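Long-range contacts in alkaline serine protease (Pseudoalteromonas sp., PDB 1V6C), which probably hydrolyses peptide bonds in proteins at alkaline pH as a subtilisin-like serine protease with bound calcium: residues S170-M175 against T193-I198; A155-A160 against V174-A179; S133-T138 against Y165-S170. All blocks are in the same frame, centred on the assembly; numbering follows the deposited sequence.

Contact 1 of 3, residues S170-M175 against T193-I198; sequences SYDSVM and TDQVEI. With CA (calcium ion), chain E.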
# COMPACT_ATOMS: atom_id res chain seq x y z
N SER A 170 -13.84 -12.28 4.64
CA SER A 170 -14.13 -13.71 4.56
C SER A 170 -15.57 -14.14 4.32
O SER A 170 -15.87 -15.34 4.34
CB SER A 170 -13.55 -14.42 5.78
OG SER A 170 -12.15 -14.22 5.81
N TYR A 171 -16.47 -13.18 4.11
CA TYR A 171 -17.86 -13.52 3.80
C TYR A 171 -17.86 -13.78 2.29
O TYR A 171 -17.06 -13.19 1.56
CB TYR A 171 -18.81 -12.35 4.11
CG TYR A 171 -19.06 -12.12 5.59
CD1 TYR A 171 -18.89 -10.86 6.15
CD2 TYR A 171 -19.48 -13.16 6.41
CE1 TYR A 171 -19.14 -10.63 7.50
CE2 TYR A 171 -19.73 -12.94 7.76
CZ TYR A 171 -19.56 -11.68 8.30
OH TYR A 171 -19.80 -11.46 9.63
N ASP A 172 -18.76 -14.63 1.80
CA ASP A 172 -18.79 -14.93 0.37
C ASP A 172 -19.21 -13.76 -0.51
O ASP A 172 -18.92 -13.74 -1.71
CB ASP A 172 -19.72 -16.12 0.10
CG ASP A 172 -19.14 -17.43 0.59
OD1 ASP A 172 -17.99 -17.74 0.23
OD2 ASP A 172 -19.84 -18.14 1.34
N SER A 173 -19.89 -12.78 0.07
CA SER A 173 -20.36 -11.62 -0.67
C SER A 173 -19.29 -10.54 -0.84
O SER A 173 -19.53 -9.51 -1.47
CB SER A 173 -21.57 -11.00 0.04
OG SER A 173 -21.23 -10.66 1.38
N VAL A 174 -18.11 -10.80 -0.28
CA VAL A 174 -17.01 -9.83 -0.32
C VAL A 174 -15.73 -10.39 -0.91
O VAL A 174 -15.38 -11.54 -0.68
CB VAL A 174 -16.69 -9.34 1.12
CG1 VAL A 174 -15.58 -8.30 1.08
CG2 VAL A 174 -17.94 -8.81 1.79
N MET A 175 -15.01 -9.57 -1.68
CA MET A 175 -13.75 -10.01 -2.26
C MET A 175 -12.64 -9.87 -1.20
O MET A 175 -12.39 -8.77 -0.70
CB MET A 175 -13.37 -9.15 -3.47
CG MET A 175 -14.29 -9.28 -4.67
SD MET A 175 -13.59 -8.41 -6.10
CE MET A 175 -12.61 -9.70 -6.82
N THR A 193 -6.11 -17.72 3.26
CA THR A 193 -7.32 -18.49 3.53
C THR A 193 -7.94 -18.96 2.22
O THR A 193 -7.52 -18.54 1.14
CB THR A 193 -8.39 -17.65 4.25
OG1 THR A 193 -8.96 -16.72 3.32
CG2 THR A 193 -7.77 -16.87 5.40
N ASP A 194 -8.96 -19.81 2.32
CA ASP A 194 -9.62 -20.27 1.11
C ASP A 194 -10.60 -19.22 0.61
O ASP A 194 -11.29 -19.43 -0.39
CB ASP A 194 -10.32 -21.63 1.34
CG ASP A 194 -11.30 -21.61 2.50
OD1 ASP A 194 -11.52 -20.55 3.11
OD2 ASP A 194 -11.86 -22.69 2.79
N GLN A 195 -10.64 -18.08 1.29
CA GLN A 195 -11.49 -16.96 0.89
C GLN A 195 -10.66 -15.98 0.05
O GLN A 195 -11.21 -15.28 -0.80
CB GLN A 195 -12.07 -16.23 2.10
CG GLN A 195 -13.34 -16.85 2.70
CD GLN A 195 -14.57 -16.68 1.82
OE1 GLN A 195 -14.78 -15.63 1.22
NE2 GLN A 195 -15.41 -17.71 1.77
N VAL A 196 -9.35 -15.92 0.30
CA VAL A 196 -8.49 -15.01 -0.47
C VAL A 196 -8.86 -15.19 -1.94
O VAL A 196 -8.80 -16.30 -2.48
CB VAL A 196 -6.99 -15.31 -0.24
CG1 VAL A 196 -6.14 -14.46 -1.18
CG2 VAL A 196 -6.62 -14.99 1.20
N GLU A 197 -9.23 -14.09 -2.57
CA GLU A 197 -9.71 -14.13 -3.95
C GLU A 197 -8.82 -13.50 -5.00
O GLU A 197 -8.78 -13.96 -6.15
CB GLU A 197 -11.08 -13.44 -3.97
CG GLU A 197 -11.99 -13.85 -5.10
CD GLU A 197 -13.41 -13.38 -4.85
OE1 GLU A 197 -13.90 -13.56 -3.72
OE2 GLU A 197 -14.04 -12.84 -5.78
N ILE A 198 -8.11 -12.44 -4.63
CA ILE A 198 -7.26 -11.76 -5.59
C ILE A 198 -6.17 -11.00 -4.84
O ILE A 198 -6.28 -10.76 -3.63
CB ILE A 198 -8.12 -10.79 -6.44
CG1 ILE A 198 -7.36 -10.33 -7.68
CG2 ILE A 198 -8.57 -9.61 -5.59
CD1 ILE A 198 -8.26 -9.71 -8.74
CA CA E . -14.94 -13.25 0.69
O HOH W 1 -9.80 -14.20 3.91
O HOH W 2 -15.98 -16.10 -1.43
O HOH W 3 -13.43 -13.72 -1.07
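Gln-195 reaches across to the loop at Ser-170 and Asp-172 and makes a calcium ligand of its amide. Its chain bends about the CB-CG bond (chi2 -71°), which lays CG and CD against the backbone of Ser-170, CD 3.1 Å from Ser-170 O. The two ends of the amide then do different work: OE1 binds the calcium ion at 2.4 Å, while NE2 donates to Asp-172 OD1 at 3.0 Å in a nearly straight bond (173°). The carboxylate oxygen lies in the plane of the amide but is itself met from above its own plane. Water 2 donates to both Asp-172 OD1 and Gln-195 OE1; with the NE2 bond and the metal this probably holds the amide in one orientation. The type I turn from Tyr-171 to Val-174 supplies two more ligands, Tyr-171 O at 2.3 Å and Val-174 O at 2.2 Å, and Ala-169 O adds another. Glu-197 stays in the second shell. Its OE1 accepts from metal-bound water 3 at 2.7 Å and forms a salt bridge with Arg-395, whereas Glu-197 OE2 lies against the thioether arm, 3.6 Å from Met-175 CE. Met-175 and Glu-197 cross at about a right angle, and the same CE also reaches Ile-198 CG2. With backbone carbonyls, an amide and a water as ligands, no carboxylate touches the ion directly; Glu-197, also paired with Arg-395, probably orients and polarises the metal-bound water, in a site resembling the weaker calcium site of subtilisins.

Contact 2 of 3, residues A155-A160 against V174-A179; sequences AAAGNA and VMSVAA. With CA (calcium ion), chain E; PMS (phenylmethanesulfonic acid), chain G.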
# COMPACT_ATOMS: atom_id res chain seq x y z
N ALA A 155 -12.74 -6.13 0.54
CA ALA A 155 -12.08 -5.93 1.83
C ALA A 155 -10.71 -6.60 1.93
O ALA A 155 -10.38 -7.50 1.15
CB ALA A 155 -12.99 -6.42 2.95
N ALA A 156 -9.93 -6.15 2.91
CA ALA A 156 -8.58 -6.67 3.15
C ALA A 156 -8.57 -7.99 3.92
O ALA A 156 -9.32 -8.16 4.87
CB ALA A 156 -7.77 -5.63 3.91
N ALA A 157 -7.69 -8.91 3.51
CA ALA A 157 -7.59 -10.22 4.14
C ALA A 157 -6.99 -10.18 5.55
O ALA A 157 -7.23 -11.09 6.34
CB ALA A 157 -6.79 -11.16 3.26
N GLY A 158 -6.21 -9.15 5.85
CA GLY A 158 -5.60 -9.05 7.17
C GLY A 158 -4.09 -9.26 7.15
O GLY A 158 -3.57 -9.93 6.25
N ASN A 159 -3.40 -8.73 8.15
CA ASN A 159 -1.94 -8.84 8.20
C ASN A 159 -1.42 -9.67 9.37
O ASN A 159 -0.30 -9.47 9.82
CB ASN A 159 -1.32 -7.45 8.30
CG ASN A 159 -1.93 -6.48 7.30
OD1 ASN A 159 -2.12 -6.82 6.14
ND2 ASN A 159 -2.21 -5.26 7.76
N ALA A 160 -2.23 -10.61 9.85
CA ALA A 160 -1.83 -11.44 10.99
C ALA A 160 -0.80 -12.52 10.67
O ALA A 160 -0.28 -13.17 11.58
CB ALA A 160 -3.06 -12.06 11.64
N VAL A 174 -18.11 -10.80 -0.28
CA VAL A 174 -17.01 -9.83 -0.32
C VAL A 174 -15.73 -10.39 -0.91
O VAL A 174 -15.38 -11.54 -0.68
CB VAL A 174 -16.69 -9.34 1.12
CG1 VAL A 174 -15.58 -8.30 1.08
CG2 VAL A 174 -17.94 -8.81 1.79
N MET A 175 -15.01 -9.57 -1.68
CA MET A 175 -13.75 -10.01 -2.26
C MET A 175 -12.64 -9.87 -1.20
O MET A 175 -12.39 -8.77 -0.70
CB MET A 175 -13.37 -9.15 -3.47
CG MET A 175 -14.29 -9.28 -4.67
SD MET A 175 -13.59 -8.41 -6.10
CE MET A 175 -12.61 -9.70 -6.82
N SER A 176 -11.98 -10.97 -0.88
CA SER A 176 -10.89 -10.95 0.10
C SER A 176 -9.60 -10.65 -0.66
O SER A 176 -9.20 -11.43 -1.53
CB SER A 176 -10.78 -12.30 0.80
OG SER A 176 -9.72 -12.30 1.74
N VAL A 177 -8.97 -9.53 -0.34
CA VAL A 177 -7.74 -9.10 -1.02
C VAL A 177 -6.44 -9.37 -0.28
O VAL A 177 -6.28 -8.99 0.88
CB VAL A 177 -7.82 -7.59 -1.35
CG1 VAL A 177 -6.56 -7.14 -2.09
CG2 VAL A 177 -9.06 -7.31 -2.18
N ALA A 178 -5.50 -10.02 -0.97
CA ALA A 178 -4.19 -10.34 -0.41
C ALA A 178 -3.15 -9.34 -0.89
O ALA A 178 -3.38 -8.62 -1.87
CB ALA A 178 -3.77 -11.76 -0.81
N ALA A 179 -2.00 -9.31 -0.22
CA ALA A 179 -0.93 -8.38 -0.57
C ALA A 179 0.31 -9.06 -1.13
O ALA A 179 0.75 -10.09 -0.62
CB ALA A 179 -0.54 -7.56 0.65
CA CA E . -14.94 -13.25 0.69
C PMS G . -5.50 -3.05 8.60
S PMS G . -5.92 -3.72 6.97
C1 PMS G . -6.74 -2.72 9.48
C2 PMS G . -7.29 -3.76 10.31
C3 PMS G . -8.43 -3.49 11.13
C4 PMS G . -8.98 -2.16 11.10
C5 PMS G . -8.45 -1.12 10.28
C6 PMS G . -7.31 -1.35 9.44
O2S PMS G . -7.14 -4.51 7.11
O1S PMS G . -4.84 -4.56 6.50
O HOH W 3 -13.43 -13.72 -1.07
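Val-174 turns CG1 away from its own backbone N (chi1 -178°), which carries this methyl to within 3.7 Å of Ala-155 CB at the start of the strand pair. Ser-176, with OG likewise opposite its N (chi1 179°), lays the hydroxyl oxygen alongside Ala-157 CB at 3.5 Å. Beneath these small side chains the backbones run parallel, Ala-155 in register with Ser-176 and Ala-156 with Val-177. Ala-155 grips the other strand on both sides of Ser-176: its N donates to Met-175 O at 2.9 Å, and its O accepts from Val-177 N, also at 2.9 Å. One residue on, Ala-157 N donates to Val-177 O at 3.0 Å, tilted from the carbonyl plane as the chain leaves the sheet. That departure leads through Gly-158 to Asn-159, whose ND2 makes a weak hydrogen bond to PMS O1S at 3.0 Å while OD1 accepts from Thr-368 N. An asparagine placed like this, just after the strand, is consistent with the oxyanion hole of subtilases. Replacing Asn-159 by an alanine is likely to leave PMS O1S without this donor and Thr-368 N without its acceptor. Ala-156 CB also approaches the ligand, 3.4 Å from O2S. Ala-156 and Val-177 share a face of the central sheet that is covered by helix 368-385 through Thr-372; on the other face, Ala-155 meets Ala-169 of the calcium-binding loop. Strand 174-180 is thus enclosed between strands 152-156 and 196-201, with Ser-176 and Ala-178 packing on Val-196.

Contact 3 of 3, residues S133-T138 against Y165-S170; sequences SGSTTT and YSYPAS. With CA (calcium ion), chain E.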
# COMPACT_ATOMS: atom_id res chain seq x y z
N SER A 133 -12.09 -10.38 13.74
CA SER A 133 -12.07 -11.84 13.79
C SER A 133 -13.45 -12.48 13.88
O SER A 133 -13.65 -13.62 13.46
CB SER A 133 -11.23 -12.30 14.98
OG SER A 133 -11.71 -11.72 16.18
N GLY A 134 -14.41 -11.74 14.43
CA GLY A 134 -15.76 -12.28 14.57
C GLY A 134 -16.63 -12.24 13.33
O GLY A 134 -16.41 -11.44 12.42
N SER A 135 -17.63 -13.11 13.30
CA SER A 135 -18.56 -13.19 12.18
C SER A 135 -19.97 -13.47 12.72
O SER A 135 -20.11 -14.10 13.76
CB SER A 135 -18.14 -14.30 11.21
OG SER A 135 -17.82 -15.50 11.89
N THR A 136 -20.99 -12.97 12.03
CA THR A 136 -22.37 -13.20 12.47
C THR A 136 -23.29 -13.45 11.28
O THR A 136 -22.96 -13.10 10.14
CB THR A 136 -22.94 -11.99 13.26
OG1 THR A 136 -23.27 -10.93 12.36
CG2 THR A 136 -21.93 -11.50 14.28
N THR A 137 -24.45 -14.05 11.54
CA THR A 137 -25.40 -14.34 10.49
C THR A 137 -26.06 -13.06 9.98
O THR A 137 -26.23 -12.88 8.78
CB THR A 137 -26.50 -15.30 10.99
OG1 THR A 137 -25.89 -16.47 11.55
CG2 THR A 137 -27.41 -15.71 9.84
N THR A 138 -26.41 -12.17 10.90
CA THR A 138 -27.04 -10.91 10.55
C THR A 138 -26.15 -10.13 9.58
O THR A 138 -26.63 -9.59 8.59
CB THR A 138 -27.30 -10.05 11.79
OG1 THR A 138 -28.17 -10.76 12.69
CG2 THR A 138 -27.97 -8.74 11.41
N TYR A 165 -9.51 -16.12 9.48
CA TYR A 165 -10.45 -15.40 8.64
C TYR A 165 -10.69 -14.01 9.21
O TYR A 165 -10.99 -13.86 10.39
CB TYR A 165 -11.80 -16.12 8.58
CG TYR A 165 -11.79 -17.42 7.83
CD1 TYR A 165 -11.58 -17.45 6.45
CD2 TYR A 165 -12.01 -18.63 8.49
CE1 TYR A 165 -11.60 -18.65 5.75
CE2 TYR A 165 -12.03 -19.83 7.80
CZ TYR A 165 -11.83 -19.83 6.43
OH TYR A 165 -11.88 -21.02 5.73
N SER A 166 -10.54 -13.00 8.36
CA SER A 166 -10.82 -11.63 8.78
C SER A 166 -12.13 -11.28 8.09
O SER A 166 -12.34 -11.62 6.93
CB SER A 166 -9.71 -10.69 8.31
OG SER A 166 -9.98 -9.36 8.72
N TYR A 167 -13.03 -10.63 8.83
CA TYR A 167 -14.32 -10.24 8.28
C TYR A 167 -14.36 -8.72 8.21
O TYR A 167 -13.77 -8.04 9.06
CB TYR A 167 -15.44 -10.79 9.17
CG TYR A 167 -15.45 -12.31 9.18
CD1 TYR A 167 -16.15 -13.03 8.21
CD2 TYR A 167 -14.68 -13.02 10.10
CE1 TYR A 167 -16.08 -14.43 8.16
CE2 TYR A 167 -14.61 -14.42 10.05
CZ TYR A 167 -15.31 -15.11 9.07
OH TYR A 167 -15.21 -16.50 9.00
N PRO A 168 -15.10 -8.15 7.24
CA PRO A 168 -15.92 -8.76 6.19
C PRO A 168 -15.28 -9.51 5.01
O PRO A 168 -15.99 -10.16 4.25
CB PRO A 168 -16.76 -7.58 5.72
CG PRO A 168 -15.77 -6.47 5.76
CD PRO A 168 -15.09 -6.68 7.10
N ALA A 169 -13.97 -9.42 4.85
CA ALA A 169 -13.31 -10.08 3.73
C ALA A 169 -13.68 -11.56 3.54
O ALA A 169 -13.83 -12.02 2.42
CB ALA A 169 -11.79 -9.96 3.86
N SER A 170 -13.84 -12.28 4.64
CA SER A 170 -14.13 -13.71 4.56
C SER A 170 -15.57 -14.14 4.32
O SER A 170 -15.87 -15.34 4.34
CB SER A 170 -13.55 -14.42 5.78
OG SER A 170 -12.15 -14.22 5.81
CA CA E . -14.94 -13.25 0.69
O HOH W 4 -11.50 -15.21 12.75
O HOH W 3 -13.43 -13.72 -1.07
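A surface contact dominated by a CH-pi interaction between Ser-135 and Tyr-167 joins the turn leading into helix 137-148 to the loop between strands 152-156 and 174-180. Ser-135 CB stands almost exactly over the middle of the Tyr-167 ring, 3.5 Å from its centroid and 6° off the normal. The serine hydroxyl, turned between N and the carbonyl carbon (chi1 47°), stays over the same ring toward CZ. From the opposite face Ser-170 CB presses 3.4 Å above the plane, offset to the rim, which leaves the ring sandwiched between two serine methylenes. Ser-133 O meets the ring at its edge, 3.6 Å from Tyr-167 CD2, and Gly-134 O comes obliquely to the same carbon at 3.3 Å. The cis peptide bond from Tyr-167 to Pro-168 is a feature shared with subtilisins. In subtilisins the residues entering this cis-proline turn help close the bottom of the S1 pocket, a role that Ser-166 may fill here. The turn is tied by Ser-166 O, which accepts from both Ser-170 N and Ser-170 OG, the hydroxyl at 2.8 Å and from above the carbonyl plane. Ala-169 O, inside the same turn, is a calcium ligand at 2.4 Å. Water 4 donates to Ser-133 O and to Tyr-165 O, linking the two carbonyls. Beyond Ser-135, Thr-136 is the N-cap of helix 137-148, its OG1 accepting from Glu-139 N, while the phenol of Tyr-165 reaches away to Asp-194.

The three contacts lie on the same side of the chain's centre and frame one calcium ion. Contacts 1 and 2 have centres about 8 Å apart and share Val-174 and Met-175 on strand 174-180, the middle of three neighbouring parallel strands. Contact 3, about 10 Å from contact 1 and 12 Å from contact 2, precedes contact 1 along the chain, while its segments alternate with those of contact 2. Probable hydrogen bonds between Thr-136 N and Tyr-171 OH, and between Tyr-165 OH and Asp-194 OD1, tie contacts 1 and 3. Shared Val-174, whose O binds calcium, couples the metal to strand 152-156, whose C-terminal end leads to Asn-159, consistent with calcium stabilising the fold beside the active site.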